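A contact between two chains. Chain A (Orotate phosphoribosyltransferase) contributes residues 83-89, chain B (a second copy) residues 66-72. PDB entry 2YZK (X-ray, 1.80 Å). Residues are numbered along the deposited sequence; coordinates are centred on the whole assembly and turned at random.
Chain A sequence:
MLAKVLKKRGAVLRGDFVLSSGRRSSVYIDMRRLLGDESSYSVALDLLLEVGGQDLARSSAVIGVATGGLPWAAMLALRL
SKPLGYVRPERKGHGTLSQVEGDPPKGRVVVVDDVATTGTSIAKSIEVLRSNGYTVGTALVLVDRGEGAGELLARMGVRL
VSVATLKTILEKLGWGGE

Chain A 83-89: PLGYVRP
Chain B 66-72: ATGGLPW

How do the two backbones lie against each other? Chain A enters as an extended strand, Leu A84 to Val A87, with phi/psi running from -120/148 at Leu A84 through -150/166 and -162/156 to -125/131; Arg A88 continues it at -112/147. Chain B supplies a loop that leads into a helix, which includes Leu B70, Pro B71 and Trp B72. Its peptide bond before Thr B67 is cis, Thr B67 sits at -128/-23, Gly B68 at -52/-51, and Leu B70 N donates a backbone hydrogen bond to Thr B67 O at 3.1 Å, which closes the turn between Thr B67 and Leu B70. The register runs in opposite senses: Leu A84 CA lies 8.9 Å from Pro B71 CA, and Arg A88 CA lies 9.0 Å from Thr B67 CA. At such separations the main chains do not pair, and side chains fill the gap. Alternation along the extended chain points the CA-to-CB bonds of Leu A84 and Tyr A86, in the strand, and of Arg A88, just past it, toward chain B, while Val A87 is out of reach.

What does Thr B67, the residue with the largest covered area, meet? Its chi1 is p (75°), and its CA-to-CB bond points toward chain A. Arg A88 reaches it with chi1 p, chi2 t, chi3 p and chi4 -172°, so that Thr B67 CG2 lies over one face of the guanidinium. Arg A88 NH2 comes within 2.4 Å of Thr B67 OG1, unusually short for two polar atoms, yet the angle is poor and no hydrogen bond results. At this distance the two atoms are crowded, and the approach should be read as a strained close contact, not as a bond.

How does Pro B71 hold the other end? Its ring, puckered C-gamma exo, gives the helix a compact apolar surface on the side facing chain A. Leu A84, chi1 t and chi2 p, places CD2 3.9 Å from Pro B71 CB. Tyr A86 brings CE2 to 4.1 Å from Pro B71 CG, the proline approaching its ring obliquely. Both are buried contacts between apolar groups, in which shape and exclusion of water replace directed bonds.

Why does Tyr A86 link the two halves of the contact? With chi1 p (63°) and chi2 91°, its side chain extends from the strand so that the ring meets Pro B71 while the hydroxyl lies near the loop, Tyr A86 OH being 4.1 Å from Thr B67 OG1. That gap is too long for a direct hydrogen bond. A water instead bridges the chains, its oxygen 2.9 Å from Tyr A86 OH and 2.5 Å from Gly B68 O, to which it donates.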

ATOM      1  N   PRO A  83       4.352  13.676   2.198  1.00 11.65           N
ATOM      2  CA  PRO A  83       4.558  12.617   3.186  1.00 11.10           C
ATOM      3  C   PRO A  83       3.389  11.634   3.113  1.00 11.91           C
ATOM      4  O   PRO A  83       2.266  12.015   2.769  1.00 10.86           O
ATOM      5  CB  PRO A  83       4.553  13.375   4.512  1.00 12.19           C
ATOM      6  CG  PRO A  83       5.071  14.715   4.146  1.00 12.78           C
ATOM      7  CD  PRO A  83       4.387  15.005   2.836  1.00 11.30           C
ATOM      8  N   LEU A  84       3.660  10.370   3.423  1.00 10.06           N
ATOM      9  CA  LEU A  84       2.623   9.353   3.420  1.00  9.68           C
ATOM     10  C   LEU A  84       2.499   8.758   4.813  1.00  9.46           C
ATOM     11  O   LEU A  84       3.472   8.669   5.560  1.00  9.87           O
ATOM     12  CB  LEU A  84       2.955   8.225   2.430  1.00  8.97           C
ATOM     13  CG  LEU A  84       2.062   6.983   2.539  1.00  9.30           C
ATOM     14  CD1 LEU A  84       0.647   7.304   2.032  1.00  9.03           C
ATOM     15  CD2 LEU A  84       2.674   5.835   1.730  1.00  9.18           C
ATOM     16  N   GLY A  85       1.281   8.369   5.158  1.00  9.57           N
ATOM     17  CA  GLY A  85       1.034   7.730   6.432  1.00  9.79           C
ATOM     18  C   GLY A  85      -0.133   6.799   6.182  1.00  8.98           C
ATOM     19  O   GLY A  85      -0.786   6.892   5.139  1.00  7.74           O
ATOM     20  N   TYR A  86      -0.389   5.883   7.106  1.00  9.10           N
ATOM     21  CA  TYR A  86      -1.521   4.983   6.944  1.00  9.09           C
ATOM     22  C   TYR A  86      -1.904   4.321   8.241  1.00  8.44           C
ATOM     23  O   TYR A  86      -1.094   4.200   9.169  1.00  7.91           O
ATOM     24  CB  TYR A  86      -1.255   3.933   5.851  1.00 11.40           C
ATOM     25  CG  TYR A  86      -0.120   2.962   6.098  1.00 12.25           C
ATOM     26  CD1 TYR A  86      -0.343   1.743   6.736  1.00 13.71           C
ATOM     27  CD2 TYR A  86       1.163   3.226   5.613  1.00 13.61           C
ATOM     28  CE1 TYR A  86       0.681   0.804   6.873  1.00 14.81           C
ATOM     29  CE2 TYR A  86       2.191   2.297   5.748  1.00 15.30           C
ATOM     30  CZ  TYR A  86       1.942   1.087   6.375  1.00 15.84           C
ATOM     31  OH  TYR A  86       2.946   0.151   6.476  1.00 19.57           O
ATOM     32  N   VAL A  87      -3.163   3.917   8.307  1.00  9.51           N
ATOM     33  CA  VAL A  87      -3.695   3.268   9.489  1.00 12.20           C
ATOM     34  C   VAL A  87      -4.289   1.935   9.087  1.00 14.41           C
ATOM     35  O   VAL A  87      -5.064   1.856   8.135  1.00 15.32           O
ATOM     36  CB  VAL A  87      -4.780   4.148  10.143  1.00 12.37           C
ATOM     37  CG1 VAL A  87      -5.416   3.419  11.325  1.00 13.81           C
ATOM     38  CG2 VAL A  87      -4.166   5.452  10.599  1.00 10.98           C
ATOM     39  N   ARG A  88      -3.918   0.888   9.812  1.00 16.64           N
ATOM     40  CA  ARG A  88      -4.422  -0.441   9.522  1.00 19.25           C
ATOM     41  C   ARG A  88      -5.337  -0.944  10.624  1.00 20.41           C
ATOM     42  O   ARG A  88      -5.149  -0.617  11.795  1.00 19.31           O
ATOM     43  CB  ARG A  88      -3.267  -1.430   9.350  1.00 22.01           C
ATOM     44  CG  ARG A  88      -2.530  -1.749  10.634  1.00 26.98           C
ATOM     45  CD  ARG A  88      -1.773  -3.064  10.528  1.00 30.14           C
ATOM     46  NE  ARG A  88      -0.592  -2.977   9.674  1.00 32.34           N
ATOM     47  CZ  ARG A  88       0.143  -4.027   9.316  1.00 34.57           C
ATOM     48  NH1 ARG A  88      -0.185  -5.244   9.730  1.00 36.10           N
ATOM     49  NH2 ARG A  88       1.214  -3.864   8.555  1.00 36.78           N
ATOM     50  N   PRO A  89      -6.357  -1.735  10.258  1.00 21.51           N
ATOM     51  CA  PRO A  89      -7.278  -2.276  11.261  1.00 23.16           C
ATOM     52  C   PRO A  89      -6.558  -3.429  11.963  1.00 24.45           C
ATOM     53  O   PRO A  89      -6.275  -4.454  11.348  1.00 25.58           O
ATOM     54  CB  PRO A  89      -8.463  -2.744  10.419  1.00 23.44           C
ATOM     55  CG  PRO A  89      -7.808  -3.166   9.133  1.00 23.35           C
ATOM     56  CD  PRO A  89      -6.813  -2.052   8.891  1.00 22.36           C
TER
ATOM     57  N   ALA B  66       1.793  -7.132   0.934  1.00 17.01           N
ATOM     58  CA  ALA B  66       0.973  -6.493   1.967  1.00 18.67           C
ATOM     59  C   ALA B  66       1.358  -6.730   3.417  1.00 19.53           C
ATOM     60  O   ALA B  66       1.669  -7.854   3.820  1.00 19.64           O
ATOM     61  CB  ALA B  66      -0.486  -6.869   1.766  1.00 18.03           C
ATOM     62  N   THR B  67       1.770  -5.692   4.183  1.00 20.75           N
ATOM     63  CA  THR B  67       1.393  -4.305   3.907  1.00 21.86           C
ATOM     64  C   THR B  67       2.577  -3.347   3.830  1.00 22.03           C
ATOM     65  O   THR B  67       2.498  -2.333   3.153  1.00 22.21           O
ATOM     66  CB  THR B  67       0.363  -3.760   4.925  1.00 23.36           C
ATOM     67  OG1 THR B  67       1.011  -3.473   6.166  1.00 26.73           O
ATOM     68  CG2 THR B  67      -0.745  -4.780   5.152  1.00 21.95           C
ATOM     69  N   GLY B  68       3.505  -4.026   4.542  1.00 21.85           N
ATOM     70  CA  GLY B  68       4.829  -3.428   4.652  1.00 20.50           C
ATOM     71  C   GLY B  68       5.518  -3.015   3.363  1.00 20.08           C
ATOM     72  O   GLY B  68       5.988  -1.881   3.227  1.00 20.29           O
ATOM     73  N   GLY B  69       5.588  -3.932   2.408  1.00 18.97           N
ATOM     74  CA  GLY B  69       6.233  -3.613   1.147  1.00 18.27           C
ATOM     75  C   GLY B  69       5.277  -3.031   0.125  1.00 17.20           C
ATOM     76  O   GLY B  69       5.668  -2.757  -1.011  1.00 18.01           O
ATOM     77  N   LEU B  70       4.031  -2.810   0.525  1.00 14.68           N
ATOM     78  CA  LEU B  70       3.056  -2.302  -0.417  1.00 12.76           C
ATOM     79  C   LEU B  70       3.276  -0.868  -0.876  1.00 10.38           C
ATOM     80  O   LEU B  70       3.202  -0.592  -2.071  1.00  9.66           O
ATOM     81  CB  LEU B  70       1.635  -2.487   0.130  1.00 12.80           C
ATOM     82  CG  LEU B  70       0.501  -2.261  -0.886  1.00 13.13           C
ATOM     83  CD1 LEU B  70       0.804  -2.960  -2.209  1.00 14.67           C
ATOM     84  CD2 LEU B  70      -0.802  -2.779  -0.298  1.00 14.07           C
ATOM     85  N   PRO B  71       3.547   0.069   0.052  1.00  9.81           N
ATOM     86  CA  PRO B  71       3.759   1.444  -0.414  1.00  8.84           C
ATOM     87  C   PRO B  71       4.968   1.545  -1.350  1.00  8.89           C
ATOM     88  O   PRO B  71       4.936   2.259  -2.357  1.00  8.09           O
ATOM     89  CB  PRO B  71       3.980   2.216   0.883  1.00  9.90           C
ATOM     90  CG  PRO B  71       3.160   1.444   1.879  1.00 10.48           C
ATOM     91  CD  PRO B  71       3.497   0.015   1.523  1.00  8.91           C
ATOM     92  N   TRP B  72       6.037   0.829  -1.009  1.00  7.26           N
ATOM     93  CA  TRP B  72       7.251   0.857  -1.820  1.00  7.11           C
ATOM     94  C   TRP B  72       6.991   0.284  -3.213  1.00  6.54           C
ATOM     95  O   TRP B  72       7.407   0.861  -4.224  1.00  5.37           O
ATOM     96  CB  TRP B  72       8.368   0.078  -1.119  1.00  8.37           C
ATOM     97  CG  TRP B  72       8.702   0.635   0.233  1.00  7.54           C
ATOM     98  CD1 TRP B  72       8.387   0.097   1.448  1.00  7.31           C
ATOM     99  CD2 TRP B  72       9.368   1.872   0.501  1.00  8.44           C
ATOM    100  NE1 TRP B  72       8.810   0.928   2.458  1.00  7.28           N
ATOM    101  CE2 TRP B  72       9.415   2.024   1.905  1.00  7.83           C
ATOM    102  CE3 TRP B  72       9.926   2.872  -0.309  1.00 10.13           C
ATOM    103  CZ2 TRP B  72      10.000   3.136   2.516  1.00  9.37           C
ATOM    104  CZ3 TRP B  72      10.507   3.977   0.298  1.00 10.02           C
ATOM    105  CH2 TRP B  72      10.538   4.100   1.701  1.00  9.14           C
TER
HETATM  106  O   HOH W   1       5.102   0.043   4.613  1.00 23.98           O